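Local coordinates for protein ATP-dependent DNA helicase uvsW (Enterobacteria phage T4, PDB 1RIF) that couples ATP hydrolysis to 3'-5' unwinding of duplex DNA, drives branch migration of Holliday junctions and acts in recombination-dependent repair and the reorganisation of stalled replication forks, at residues 145-150 with 180-185; 186-191 with 205-210; 160-165 with 228-233; 97-102 with 149-154. The protein carries 1 engineered substitution. All coordinates share one frame; numbering follows the deposited sequence.

Contact 1: residues 145-150 with 180-185; sequences QALLAR and YRLFSH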
# COMPACT_ATOMS: atom_id res chain seq x y z
N GLN A 145 -12.24 2.91 -2.58
CA GLN A 145 -11.10 2.99 -3.48
C GLN A 145 -11.28 4.12 -4.51
O GLN A 145 -10.32 4.83 -4.83
CB GLN A 145 -10.91 1.63 -4.17
CG GLN A 145 -10.29 0.59 -3.24
CD GLN A 145 -10.29 -0.80 -3.83
OE1 GLN A 145 -11.33 -1.46 -3.88
NE2 GLN A 145 -9.13 -1.26 -4.29
N ALA A 146 -12.49 4.28 -5.02
CA ALA A 146 -12.79 5.33 -6.00
C ALA A 146 -12.60 6.71 -5.38
O ALA A 146 -12.04 7.61 -6.00
CB ALA A 146 -14.22 5.20 -6.51
N LEU A 147 -13.05 6.89 -4.14
CA LEU A 147 -12.91 8.17 -3.46
C LEU A 147 -11.45 8.51 -3.19
O LEU A 147 -11.02 9.65 -3.35
CB LEU A 147 -13.73 8.18 -2.16
CG LEU A 147 -15.23 8.21 -2.44
CD1 LEU A 147 -16.03 8.14 -1.15
CD2 LEU A 147 -15.54 9.50 -3.18
N LEU A 148 -10.69 7.50 -2.77
CA LEU A 148 -9.27 7.66 -2.51
C LEU A 148 -8.53 8.07 -3.79
O LEU A 148 -7.70 8.97 -3.76
CB LEU A 148 -8.70 6.35 -1.96
CG LEU A 148 -9.02 6.05 -0.49
CD1 LEU A 148 -8.73 4.59 -0.22
CD2 LEU A 148 -8.21 6.96 0.42
N ALA A 149 -8.84 7.41 -4.91
CA ALA A 149 -8.20 7.74 -6.19
C ALA A 149 -8.63 9.13 -6.70
O ALA A 149 -7.80 9.89 -7.21
CB ALA A 149 -8.53 6.66 -7.23
N ARG A 150 -9.91 9.46 -6.55
CA ARG A 150 -10.45 10.77 -6.94
C ARG A 150 -9.69 11.88 -6.21
O ARG A 150 -9.25 12.86 -6.80
CB ARG A 150 -11.92 10.89 -6.51
CG ARG A 150 -12.85 11.64 -7.46
CD ARG A 150 -12.29 12.91 -8.07
NE ARG A 150 -12.59 12.88 -9.50
CZ ARG A 150 -12.88 13.94 -10.25
NH1 ARG A 150 -12.92 15.15 -9.72
NH2 ARG A 150 -13.15 13.76 -11.53
N TYR A 180 -19.88 5.18 -10.93
CA TYR A 180 -19.97 6.20 -9.88
C TYR A 180 -19.94 7.59 -10.51
O TYR A 180 -20.50 8.56 -9.97
CB TYR A 180 -18.79 6.08 -8.92
CG TYR A 180 -18.81 4.84 -8.06
CD1 TYR A 180 -17.66 4.09 -7.87
CD2 TYR A 180 -19.99 4.44 -7.42
CE1 TYR A 180 -17.67 2.96 -7.07
CE2 TYR A 180 -20.01 3.31 -6.62
CZ TYR A 180 -18.84 2.57 -6.45
OH TYR A 180 -18.84 1.45 -5.66
N ARG A 181 -19.26 7.66 -11.65
CA ARG A 181 -19.07 8.87 -12.44
C ARG A 181 -17.96 9.74 -11.88
O ARG A 181 -17.93 10.95 -12.12
CB ARG A 181 -20.36 9.66 -12.55
CG ARG A 181 -21.47 8.88 -13.22
CD ARG A 181 -22.63 9.77 -13.61
NE ARG A 181 -23.83 8.99 -13.85
CZ ARG A 181 -24.96 9.50 -14.32
NH1 ARG A 181 -25.03 10.79 -14.60
NH2 ARG A 181 -26.02 8.72 -14.50
N LEU A 182 -17.05 9.12 -11.13
CA LEU A 182 -15.91 9.83 -10.58
C LEU A 182 -14.76 9.77 -11.60
O LEU A 182 -13.82 10.56 -11.54
CB LEU A 182 -15.47 9.20 -9.25
CG LEU A 182 -16.49 9.30 -8.10
CD1 LEU A 182 -16.04 8.45 -6.93
CD2 LEU A 182 -16.65 10.76 -7.69
N PHE A 183 -14.87 8.84 -12.54
CA PHE A 183 -13.88 8.65 -13.59
C PHE A 183 -14.55 8.26 -14.90
O PHE A 183 -15.70 7.81 -14.91
CB PHE A 183 -12.89 7.52 -13.23
CG PHE A 183 -12.05 7.79 -12.01
CD1 PHE A 183 -12.57 7.57 -10.74
CD2 PHE A 183 -10.76 8.28 -12.14
CE1 PHE A 183 -11.80 7.84 -9.60
CE2 PHE A 183 -9.98 8.55 -11.02
CZ PHE A 183 -10.51 8.33 -9.74
N SER A 184 -13.83 8.42 -16.00
CA SER A 184 -14.30 8.03 -17.33
C SER A 184 -13.35 6.91 -17.77
O SER A 184 -12.25 6.79 -17.23
CB SER A 184 -14.22 9.20 -18.30
OG SER A 184 -12.88 9.57 -18.55
N HIS A 185 -13.76 6.09 -18.74
CA HIS A 185 -12.89 4.99 -19.18
C HIS A 185 -11.55 5.41 -19.77
O HIS A 185 -10.54 4.73 -19.56
CB HIS A 185 -13.62 4.08 -20.17
CG HIS A 185 -14.39 2.99 -19.49
ND1 HIS A 185 -15.77 2.97 -19.43
CD2 HIS A 185 -13.97 1.92 -18.77
CE1 HIS A 185 -16.16 1.93 -18.71
NE2 HIS A 185 -15.09 1.28 -18.30

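Contact 2: residues 186-191 with 205-210; sequences AMIKKI and APVVVG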
# COMPACT_ATOMS: atom_id res chain seq x y z
N ALA A 186 -11.54 6.53 -20.50
CA ALA A 186 -10.30 7.01 -21.09
C ALA A 186 -9.26 7.30 -20.00
O ALA A 186 -8.07 7.38 -20.28
CB ALA A 186 -10.57 8.27 -21.91
N MET A 187 -9.73 7.43 -18.77
CA MET A 187 -8.88 7.71 -17.61
C MET A 187 -8.37 6.44 -16.89
O MET A 187 -7.54 6.52 -15.97
CB MET A 187 -9.65 8.56 -16.60
CG MET A 187 -10.20 9.88 -17.13
SD MET A 187 -11.30 10.65 -15.91
CE MET A 187 -10.13 11.25 -14.68
N ILE A 188 -8.87 5.28 -17.29
CA ILE A 188 -8.48 4.04 -16.62
C ILE A 188 -7.93 2.98 -17.58
O ILE A 188 -8.65 2.47 -18.45
CB ILE A 188 -9.69 3.46 -15.86
CG1 ILE A 188 -10.23 4.52 -14.89
CG2 ILE A 188 -9.29 2.18 -15.14
CD1 ILE A 188 -11.59 4.18 -14.30
N LYS A 189 -6.65 2.67 -17.42
CA LYS A 189 -5.98 1.67 -18.25
C LYS A 189 -5.94 0.33 -17.54
O LYS A 189 -5.44 0.23 -16.42
CB LYS A 189 -4.55 2.11 -18.55
CG LYS A 189 -3.76 1.10 -19.37
CD LYS A 189 -2.28 1.42 -19.41
CE LYS A 189 -1.54 0.39 -20.25
NZ LYS A 189 -0.06 0.38 -20.01
N LYS A 190 -6.48 -0.71 -18.17
CA LYS A 190 -6.45 -2.03 -17.56
C LYS A 190 -5.27 -2.77 -18.18
O LYS A 190 -5.15 -2.82 -19.40
CB LYS A 190 -7.76 -2.78 -17.82
CG LYS A 190 -8.99 -2.08 -17.27
CD LYS A 190 -10.24 -2.94 -17.37
CE LYS A 190 -10.60 -3.25 -18.82
NZ LYS A 190 -10.96 -2.03 -19.59
N ILE A 191 -4.38 -3.31 -17.36
CA ILE A 191 -3.24 -4.04 -17.90
C ILE A 191 -3.40 -5.53 -17.66
O ILE A 191 -4.17 -5.95 -16.80
CB ILE A 191 -1.90 -3.58 -17.27
CG1 ILE A 191 -1.90 -3.82 -15.76
CG2 ILE A 191 -1.68 -2.11 -17.58
CD1 ILE A 191 -0.58 -3.51 -15.09
N ALA A 205 -3.39 7.55 -19.14
CA ALA A 205 -4.43 7.36 -18.13
C ALA A 205 -3.84 7.40 -16.73
O ALA A 205 -2.88 6.69 -16.44
CB ALA A 205 -5.15 6.04 -18.36
N PRO A 206 -4.41 8.24 -15.84
CA PRO A 206 -3.95 8.37 -14.45
C PRO A 206 -4.17 7.11 -13.59
O PRO A 206 -3.42 6.86 -12.65
CB PRO A 206 -4.73 9.58 -13.94
CG PRO A 206 -6.01 9.51 -14.74
CD PRO A 206 -5.48 9.22 -16.12
N VAL A 207 -5.20 6.33 -13.91
CA VAL A 207 -5.48 5.12 -13.16
C VAL A 207 -5.09 3.86 -13.93
O VAL A 207 -5.49 3.68 -15.09
CB VAL A 207 -6.98 4.99 -12.78
CG1 VAL A 207 -7.19 3.75 -11.91
CG2 VAL A 207 -7.45 6.23 -12.04
N VAL A 208 -4.32 2.99 -13.27
CA VAL A 208 -3.88 1.73 -13.85
C VAL A 208 -4.38 0.57 -12.97
O VAL A 208 -4.14 0.56 -11.77
CB VAL A 208 -2.33 1.66 -13.96
CG1 VAL A 208 -1.92 0.34 -14.58
CG2 VAL A 208 -1.82 2.83 -14.81
N VAL A 209 -5.08 -0.38 -13.57
CA VAL A 209 -5.62 -1.50 -12.82
C VAL A 209 -5.15 -2.86 -13.32
O VAL A 209 -5.22 -3.16 -14.51
CB VAL A 209 -7.16 -1.48 -12.85
CG1 VAL A 209 -7.72 -2.62 -12.01
CG2 VAL A 209 -7.67 -0.12 -12.35
N GLY A 210 -4.67 -3.68 -12.40
CA GLY A 210 -4.20 -5.00 -12.76
C GLY A 210 -4.14 -5.98 -11.61
O GLY A 210 -4.55 -5.68 -10.48

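Contact 3: residues 160-165 with 228-233; sequences ILIIVP and MMMNDE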
# COMPACT_ATOMS: atom_id res chain seq x y z
N ILE A 160 -2.22 6.42 -10.30
CA ILE A 160 -2.76 5.55 -9.26
C ILE A 160 -2.75 4.10 -9.75
O ILE A 160 -3.24 3.80 -10.85
CB ILE A 160 -4.23 5.94 -8.89
CG1 ILE A 160 -4.31 7.43 -8.52
CG2 ILE A 160 -4.71 5.11 -7.71
CD1 ILE A 160 -5.10 8.27 -9.53
N LEU A 161 -2.15 3.21 -8.95
CA LEU A 161 -2.08 1.78 -9.28
C LEU A 161 -3.04 1.06 -8.36
O LEU A 161 -2.95 1.19 -7.14
CB LEU A 161 -0.67 1.22 -9.03
CG LEU A 161 -0.17 -0.03 -9.77
CD1 LEU A 161 0.71 -0.82 -8.81
CD2 LEU A 161 -1.29 -0.91 -10.27
N ILE A 162 -3.95 0.29 -8.95
CA ILE A 162 -4.91 -0.48 -8.18
C ILE A 162 -4.70 -1.94 -8.54
O ILE A 162 -4.79 -2.31 -9.70
CB ILE A 162 -6.35 -0.04 -8.51
CG1 ILE A 162 -6.47 1.47 -8.35
CG2 ILE A 162 -7.35 -0.75 -7.58
CD1 ILE A 162 -7.80 2.02 -8.76
N ILE A 163 -4.40 -2.76 -7.54
CA ILE A 163 -4.16 -4.19 -7.75
C ILE A 163 -5.36 -5.01 -7.28
O ILE A 163 -5.80 -4.88 -6.14
CB ILE A 163 -2.87 -4.66 -6.98
CG1 ILE A 163 -1.67 -3.79 -7.39
CG2 ILE A 163 -2.57 -6.14 -7.26
CD1 ILE A 163 -0.35 -4.11 -6.67
N VAL A 164 -5.92 -5.84 -8.16
CA VAL A 164 -7.07 -6.65 -7.79
C VAL A 164 -6.71 -8.13 -7.92
O VAL A 164 -5.76 -8.48 -8.63
CB VAL A 164 -8.33 -6.32 -8.66
CG1 VAL A 164 -8.75 -4.87 -8.44
CG2 VAL A 164 -8.06 -6.60 -10.14
N PRO A 165 -7.45 -9.02 -7.23
CA PRO A 165 -7.16 -10.45 -7.30
C PRO A 165 -7.28 -11.17 -8.64
O PRO A 165 -6.55 -12.14 -8.88
CB PRO A 165 -8.06 -11.04 -6.22
CG PRO A 165 -9.16 -10.06 -6.08
CD PRO A 165 -8.48 -8.73 -6.22
N MET A 228 -0.02 6.87 -5.72
CA MET A 228 -0.93 6.15 -4.86
C MET A 228 -1.10 4.73 -5.39
O MET A 228 -1.12 4.52 -6.59
CB MET A 228 -2.30 6.84 -4.80
CG MET A 228 -3.33 6.10 -3.96
SD MET A 228 -4.97 6.89 -3.97
CE MET A 228 -4.71 8.22 -2.78
N MET A 229 -1.21 3.77 -4.48
CA MET A 229 -1.38 2.36 -4.84
C MET A 229 -2.33 1.71 -3.85
O MET A 229 -2.26 1.96 -2.64
CB MET A 229 -0.02 1.64 -4.84
CG MET A 229 -0.05 0.14 -5.15
SD MET A 229 -0.48 -0.95 -3.74
CE MET A 229 1.02 -0.85 -2.76
N MET A 230 -3.23 0.88 -4.37
CA MET A 230 -4.20 0.17 -3.56
C MET A 230 -4.25 -1.30 -3.98
O MET A 230 -4.12 -1.64 -5.16
CB MET A 230 -5.60 0.75 -3.77
CG MET A 230 -5.80 2.18 -3.35
SD MET A 230 -7.33 2.79 -4.09
CE MET A 230 -6.74 4.18 -5.01
N ASN A 231 -4.44 -2.17 -2.99
CA ASN A 231 -4.56 -3.60 -3.24
C ASN A 231 -5.78 -4.12 -2.48
O ASN A 231 -5.76 -4.22 -1.26
CB ASN A 231 -3.29 -4.34 -2.79
CG ASN A 231 -3.38 -5.86 -3.01
OD1 ASN A 231 -4.12 -6.34 -3.87
ND2 ASN A 231 -2.60 -6.60 -2.23
N ASP A 232 -6.85 -4.41 -3.22
CA ASP A 232 -8.07 -4.93 -2.62
C ASP A 232 -7.83 -6.42 -2.38
O ASP A 232 -7.44 -7.14 -3.29
CB ASP A 232 -9.25 -4.71 -3.57
CG ASP A 232 -10.59 -5.01 -2.93
OD1 ASP A 232 -10.86 -4.51 -1.82
OD2 ASP A 232 -11.39 -5.76 -3.53
N GLU A 233 -8.08 -6.87 -1.15
CA GLU A 233 -7.87 -8.26 -0.72
C GLU A 233 -6.36 -8.46 -0.59
O GLU A 233 -5.80 -9.43 -1.08
CB GLU A 233 -8.42 -9.26 -1.75
CG GLU A 233 -9.90 -9.20 -1.95
CD GLU A 233 -10.67 -9.59 -0.71
OE1 GLU A 233 -10.49 -8.95 0.35
OE2 GLU A 233 -11.46 -10.55 -0.79

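Contact 4: residues 97-102 with 149-154; sequences DEWLSK and ARYYLE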
# COMPACT_ATOMS: atom_id res chain seq x y z
N ASP A 97 -15.21 16.81 4.47
CA ASP A 97 -16.65 16.73 4.27
C ASP A 97 -17.10 17.71 3.20
O ASP A 97 -17.99 17.40 2.41
CB ASP A 97 -17.39 16.95 5.58
CG ASP A 97 -17.16 15.83 6.58
OD1 ASP A 97 -17.08 14.65 6.17
OD2 ASP A 97 -17.06 16.14 7.79
N GLU A 98 -16.48 18.89 3.17
CA GLU A 98 -16.79 19.90 2.16
C GLU A 98 -16.48 19.31 0.78
O GLU A 98 -17.27 19.42 -0.16
CB GLU A 98 -15.94 21.15 2.38
CG GLU A 98 -16.72 22.38 2.80
CD GLU A 98 -15.88 23.33 3.66
OE1 GLU A 98 -14.81 23.78 3.19
OE2 GLU A 98 -16.29 23.61 4.81
N TRP A 99 -15.31 18.69 0.66
CA TRP A 99 -14.89 18.06 -0.59
C TRP A 99 -15.89 16.99 -1.01
O TRP A 99 -16.26 16.91 -2.18
CB TRP A 99 -13.50 17.44 -0.42
CG TRP A 99 -13.03 16.67 -1.61
CD1 TRP A 99 -12.58 17.17 -2.80
CD2 TRP A 99 -12.96 15.24 -1.73
NE1 TRP A 99 -12.24 16.14 -3.65
CE2 TRP A 99 -12.46 14.95 -3.02
CE3 TRP A 99 -13.27 14.18 -0.87
CZ2 TRP A 99 -12.27 13.64 -3.47
CZ3 TRP A 99 -13.08 12.87 -1.32
CH2 TRP A 99 -12.58 12.62 -2.61
N LEU A 100 -16.31 16.16 -0.06
CA LEU A 100 -17.27 15.09 -0.34
C LEU A 100 -18.62 15.60 -0.83
O LEU A 100 -19.27 14.96 -1.64
CB LEU A 100 -17.50 14.23 0.90
CG LEU A 100 -16.50 13.14 1.28
CD1 LEU A 100 -16.96 12.50 2.58
CD2 LEU A 100 -16.40 12.09 0.16
N SER A 101 -19.05 16.74 -0.31
CA SER A 101 -20.35 17.28 -0.69
C SER A 101 -20.40 17.87 -2.09
O SER A 101 -21.48 18.14 -2.59
CB SER A 101 -20.80 18.33 0.33
OG SER A 101 -19.93 19.44 0.35
N LYS A 102 -19.25 18.05 -2.73
CA LYS A 102 -19.23 18.60 -4.09
C LYS A 102 -19.27 17.48 -5.13
O LYS A 102 -19.44 17.73 -6.33
CB LYS A 102 -18.00 19.48 -4.30
CG LYS A 102 -16.67 18.75 -4.46
CD LYS A 102 -16.32 18.56 -5.92
CE LYS A 102 -14.97 17.87 -6.09
NZ LYS A 102 -13.84 18.71 -5.63
N ALA A 149 -8.84 7.41 -4.91
CA ALA A 149 -8.20 7.74 -6.19
C ALA A 149 -8.63 9.13 -6.70
O ALA A 149 -7.80 9.89 -7.21
CB ALA A 149 -8.53 6.66 -7.23
N ARG A 150 -9.91 9.46 -6.55
CA ARG A 150 -10.45 10.77 -6.94
C ARG A 150 -9.69 11.88 -6.21
O ARG A 150 -9.25 12.86 -6.80
CB ARG A 150 -11.92 10.89 -6.51
CG ARG A 150 -12.85 11.64 -7.46
CD ARG A 150 -12.29 12.91 -8.07
NE ARG A 150 -12.59 12.88 -9.50
CZ ARG A 150 -12.88 13.94 -10.25
NH1 ARG A 150 -12.92 15.15 -9.72
NH2 ARG A 150 -13.15 13.76 -11.53
N TYR A 151 -9.57 11.73 -4.89
CA TYR A 151 -8.88 12.70 -4.07
C TYR A 151 -7.47 12.91 -4.59
O TYR A 151 -7.05 14.04 -4.79
CB TYR A 151 -8.80 12.23 -2.62
CG TYR A 151 -8.02 13.19 -1.75
CD1 TYR A 151 -8.66 14.26 -1.12
CD2 TYR A 151 -6.63 13.09 -1.62
CE1 TYR A 151 -7.94 15.20 -0.39
CE2 TYR A 151 -5.90 14.02 -0.90
CZ TYR A 151 -6.56 15.08 -0.28
OH TYR A 151 -5.84 16.01 0.43
N TYR A 152 -6.73 11.83 -4.78
CA TYR A 152 -5.36 11.91 -5.27
C TYR A 152 -5.31 12.58 -6.64
O TYR A 152 -4.48 13.47 -6.89
CB TYR A 152 -4.74 10.52 -5.37
CG TYR A 152 -3.30 10.58 -5.81
CD1 TYR A 152 -2.28 10.78 -4.88
CD2 TYR A 152 -2.97 10.54 -7.16
CE1 TYR A 152 -0.96 10.96 -5.30
CE2 TYR A 152 -1.67 10.73 -7.59
CZ TYR A 152 -0.67 10.94 -6.65
OH TYR A 152 0.62 11.18 -7.10
N LEU A 153 -6.19 12.14 -7.53
CA LEU A 153 -6.27 12.67 -8.89
C LEU A 153 -6.37 14.19 -8.87
O LEU A 153 -5.65 14.89 -9.60
CB LEU A 153 -7.49 12.04 -9.59
CG LEU A 153 -7.73 11.97 -11.10
CD1 LEU A 153 -8.55 13.14 -11.54
CD2 LEU A 153 -6.42 11.89 -11.87
N GLU A 154 -7.23 14.72 -8.01
CA GLU A 154 -7.42 16.16 -7.93
C GLU A 154 -6.29 16.94 -7.27
O GLU A 154 -6.08 18.12 -7.57
CB GLU A 154 -8.72 16.47 -7.18
CG GLU A 154 -9.95 15.83 -7.77
CD GLU A 154 -11.22 16.35 -7.13
OE1 GLU A 154 -11.12 17.02 -6.07
OE2 GLU A 154 -12.31 16.09 -7.67

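Contact 1: residues 145-150 with 180-185
The helical segment 145-150 runs past an irregular turn, 180-185, in which Arg181 breaks from helical backbone angles with a positive phi (80°), and the backbones come nearest at Arg150 and Leu182, their CA atoms 6.6 Å apart. Leu182 makes the broadest apolar contact of the turn. With its CG beside the backbone N (chi1 -65°), it sends CD1 against Ala146 CB at 3.7 Å and also onto Leu147 CD2, while CD2 crosses obliquely over the Arg150 chain at CG. The Leu182 carbonyl is held in a fork: Arg150 NH2 gives its O a hydrogen bond of 3.3 Å, and NE adds a weak one. The oxygen lies near the guanidinium plane, but NH2 stands above the carbonyl plane. The third nitrogen, NH1, is committed to a salt bridge with Glu154, so Leu182 O and Glu154 hold the guanidinium through its N-H groups and fix its rotation. Phe183 turns its ring edge to the helix backbone: CZ lies 3.4 Å from Arg150 N and CE1 3.6 Å from Ala146 O, two atoms already bonded to each other within the helix. The same CZ touches Ala149 CB at 3.6 Å. At the start of the turn, Tyr180 CD1 meets Ala146 CB obliquely, its OH hydrogen-bonded to Ser142 OG of the predicted ATP-binding loop. Helix 141-155 is the helix following the P-loop in this RecA-like helicase domain. Phe177 of helix 167-180 meets Phe183, Ala146 and Ala149, Met230 of strand 226-232 lies against Ala149, and Leu147 and Leu148 pack on Val122 of helix 116-128.

Contact 2: residues 186-191 with 205-210
The flat peptide groups of strands 188-190 and 207-210 form a two-stranded parallel piece of sheet, with Ile188, Lys190, Val207 and Val209 on one face and Lys189 and Val208 on the other; the Pro206 ring adjoins its N-terminal end, CD 3.4 Å from Met187 O. That carbonyl oxygen also takes the first cross-strand hydrogen bond, from Val207 N at 3.1 Å. Lys189 then donates from N to Val207 O (2.8 Å) and accepts at O from Val209 N (2.9 Å). Ile191 N closes the series on Val209 O, with an N-H...O angle of 164°. Pairing thus passes from every second residue of one strand to both neighbours of its partner, as in the parallel sheet of a RecA-like P-loop domain, where 188-190 is the outermost strand. The inner strand, 207-210, pairs on its other side with 159-163. On the face that Lys190 shares, Ile188 and Val207 lie alongside each other, CG1 to CB. Ile188 CG2, anti to the backbone N, also reaches Val209 CG2 at 4.0 Å. Helix 167-180 covers this face through Phe177 and Ala174. On the opposite face Lys189 CB lies against Ala205 CB, while the extended chain (chi1 178°) carries NZ away to Asn203 OD1. Ile191 holds CG1 in the crowded position between N and the carbonyl carbon (chi1 61°), bringing CG2 obliquely across Val208 CG1 at 3.9 Å and CG1 close to Gly210 CA.

Contact 3: residues 160-165 with 228-233
Met230 sets CG beside its backbone N (chi1 -63°), runs nearly straight through chi2 and then bends at chi3 (-122°), which carries CE alongside Ile160 until it meets CG2 at 3.5 Å. That CG2 is anti to the Ile160 backbone N and also touches Met228 CG. On the other face Met229 has CG anti to its backbone N (chi1 178°), which lays CG beside Leu161 CD1 at 3.9 Å; a bend at chi2 then leads the chain end away from the neighbouring strand, SD passing Ile163 CD1 only loosely. The backbones are parallel and regularly bonded. Leu161 N donates to Met228 O at 2.9 Å, and Met230 N returns to Leu161 O at 2.8 Å. A short bond of 2.6 Å from Ile163 N to Met230 O follows, and Asp232 N reaches Ile163 O at 3.1 Å. Tightness also appears where Met229 CA comes within 3.0 Å of Leu161 O. Asp232 and Glu233 open the predicted DEAH-box motif (here Asp-Glu-Cys-His), the Walker B element of superfamily 2 helicases, at the C-terminal end of its strand. Asp232 OD1 and Glu233 OE1 both form salt bridges to NH1 of Arg141, which occupies the P-loop lysine position and is probably the engineered residue; the shared cation would be expected to stabilise both carboxylates. Strand 207-210 borders 159-163, and 254-258 borders 226-232. Helices 141-155 and 167-180 cover the Ile160-Ile162 face, through Tyr152 and Phe177 among others, while Leu249 and Cys252 lie against Met229 on the opposite one.

Contact 4: residues 97-102 with 149-154
A salt-bridge network of Lys102, Arg150 and Glu154, joined to a T-shaped aromatic pair, ties helix 93-101 across the helix that follows the P-loop in this RecA-like domain, away from the ATP site. The short axes are almost perpendicular (98°) and 12.2 Å apart, a gap spanned by the Trp99 side chain. With CG anti to the backbone N, Trp99 extends its indole toward the other helix. NE1 points to Glu154 OE1 at 2.8 Å, tip to tip; the oxygen lies in the indole plane but is met from above the carboxylate plane. Lys102 NZ reaches the same OE1 at 3.2 Å along its syn lone pair, so two donors share one oxygen and probably favour the ionised acid. Over one face of the indole, Tyr151 turns its edge to the six-membered ring, centroids 5.6 Å apart and planes at 80°. Tyr151 CB also touches Trp99 CH2 at 3.8 Å, and Tyr151 OH is hydrogen-bonded to Glu89 OE1. On the far oxygen of the carboxylate, Glu154 OE2 takes Arg150 NH1 on its anti lone pair at a very short 2.3 Å.

In the fold
From the N terminus, contact 4 comes first: helix 93-101 is joined to helix 141-155, closing a loop that contains helix 116-128, strand 130-133 and the P-loop. Contact 1 starts on the same helix, sharing Ala149 and Arg150, and closes over strand 159-163 and helix 167-180. Contact 3 opens inside that loop, at 160-165, and ends at the DEAH box strand, so contacts 1 and 3 cross. Contact 2 follows contact 1 directly and is nested within contact 3, pairing the outermost strand 188-190 with its inner neighbour 207-210 in the seven-stranded parallel sheet. Phe183 packs on Val207 and Ile188, and Ala149 on Met230, linking the helix layer to the sheet.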